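Local coordinates for sperm autoantigenic protein 17 (Danio rerio, PDB 7MY4) that probably dimerizes through a docking and dimerization domain related to that of type II PKA regulatory subunits, and likely binds A-kinase anchoring proteins, at residues R16-G19 with N20-G24. Sequence-based numbering, arbitrary orientation.
Sequences RGFG and NLLEG
Phe18 and Leu22, one helical turn apart, form the tight side of this first turn of helix 18-32. Leu22 CG sits over one face of the Phe18 ring, 4.1 Å from its centroid and 18° off the ring normal, a CH-pi contact with CG offset toward the rim of the ring. Both methyls of Leu22 join in, CD1 lying 3.7 Å from Phe18 CE2. With CG anti to the backbone N (chi1 -171°), the Phe18 ring stands out from the helix and leans toward the next turn; Leu21 CD2 also approaches, obliquely, 3.9 Å from Phe18 CD1. Leu21 alone of the three continues onto Phe45 and Leu48 of helix 37-55. Three i to i+4 bonds close the backbone: Leu22 N to Phe18 O (3.0 Å) is nearly straight at 172°, and in the first Leu21 N donates to O of Gly17, the N-cap residue. At Gly17's backbone angles a CB would collide with Arg16 O, which favours glycine. The polar side is looser: exposed Asn20 touches mainly through CB, 3.5 Å from Gly17 O, and Glu23 CB meets Gly19 O while its OE2 salt-bridges Arg27 NE, one turn on. Leu22 is exposed too, so dispersion and CH-pi contact hold the apolar pair at the surface, without burial.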
loop_
_atom_site.group_PDB
_atom_site.type_symbol
_atom_site.label_atom_id
_atom_site.label_comp_id
_atom_site.label_asym_id
_atom_site.label_seq_id
_atom_site.Cartn_x
_atom_site.Cartn_y
_atom_site.Cartn_z
ATOM N N ARG A 16 8.486 9.354 7.712
ATOM C CA ARG A 16 9.006 8.049 8.074
ATOM C C ARG A 16 8.156 6.962 7.432
ATOM O O ARG A 16 6.929 6.938 7.593
ATOM C CB ARG A 16 9.046 7.908 9.593
ATOM C CG ARG A 16 9.560 6.558 10.065
ATOM C CD ARG A 16 9.680 6.460 11.584
ATOM N NE ARG A 16 10.373 5.217 11.949
ATOM C CZ ARG A 16 11.687 5.016 11.784
ATOM N NH1 ARG A 16 12.457 5.967 11.256
ATOM N NH2 ARG A 16 12.243 3.867 12.141
ATOM N N GLY A 17 8.829 6.074 6.704
ATOM C CA GLY A 17 8.213 4.960 6.014
ATOM C C GLY A 17 8.029 5.174 4.527
ATOM O O GLY A 17 7.933 4.188 3.774
ATOM N N PHE A 18 7.959 6.434 4.077
ATOM C CA PHE A 18 7.773 6.689 2.653
ATOM C C PHE A 18 8.995 6.248 1.849
ATOM O O PHE A 18 8.853 5.792 0.707
ATOM C CB PHE A 18 7.449 8.174 2.430
ATOM C CG PHE A 18 7.017 8.498 1.020
ATOM C CD1 PHE A 18 5.893 7.908 0.470
ATOM C CD2 PHE A 18 7.734 9.404 0.239
ATOM C CE1 PHE A 18 5.492 8.201 -0.822
ATOM C CE2 PHE A 18 7.326 9.710 -1.056
ATOM C CZ PHE A 18 6.210 9.105 -1.585
ATOM N N GLY A 19 10.189 6.312 2.435
ATOM C CA GLY A 19 11.348 5.771 1.754
ATOM C C GLY A 19 11.184 4.297 1.453
ATOM O O GLY A 19 11.438 3.844 0.339
ATOM N N ASN A 20 10.723 3.537 2.436
ATOM C CA ASN A 20 10.467 2.126 2.196
ATOM C C ASN A 20 9.374 1.924 1.153
ATOM O O ASN A 20 9.410 0.946 0.387
ATOM C CB ASN A 20 10.077 1.440 3.509
ATOM C CG ASN A 20 11.257 1.211 4.427
ATOM O OD1 ASN A 20 12.417 1.477 4.079
ATOM N ND2 ASN A 20 10.976 0.667 5.612
ATOM N N LEU A 21 8.348 2.781 1.161
ATOM C CA LEU A 21 7.284 2.619 0.183
ATOM C C LEU A 21 7.841 2.749 -1.232
ATOM O O LEU A 21 7.563 1.910 -2.111
ATOM C CB LEU A 21 6.175 3.638 0.443
ATOM C CG LEU A 21 4.918 3.400 -0.366
ATOM C CD1 LEU A 21 4.183 2.173 0.143
ATOM C CD2 LEU A 21 3.966 4.610 -0.330
ATOM N N LEU A 22 8.635 3.799 -1.469
ATOM C CA LEU A 22 9.260 3.984 -2.773
ATOM C C LEU A 22 10.221 2.847 -3.110
ATOM O O LEU A 22 10.341 2.439 -4.286
ATOM C CB LEU A 22 9.998 5.324 -2.804
ATOM C CG LEU A 22 9.151 6.583 -2.664
ATOM C CD1 LEU A 22 10.076 7.753 -2.659
ATOM C CD2 LEU A 22 8.140 6.694 -3.785
ATOM N N GLU A 23 10.963 2.365 -2.105
ATOM C CA GLU A 23 11.915 1.286 -2.351
ATOM C C GLU A 23 11.204 0.021 -2.816
ATOM O O GLU A 23 11.703 -0.704 -3.687
ATOM C CB GLU A 23 12.725 0.998 -1.085
ATOM C CG GLU A 23 13.764 -0.115 -1.346
ATOM C CD GLU A 23 14.729 -0.372 -0.215
ATOM O OE1 GLU A 23 14.925 0.519 0.642
ATOM O OE2 GLU A 23 15.338 -1.481 -0.203
ATOM N N GLY A 24 10.034 -0.266 -2.241
ATOM C CA GLY A 24 9.304 -1.468 -2.629
ATOM C C GLY A 24 8.863 -1.406 -4.077
ATOM O O GLY A 24 9.010 -2.367 -4.841
#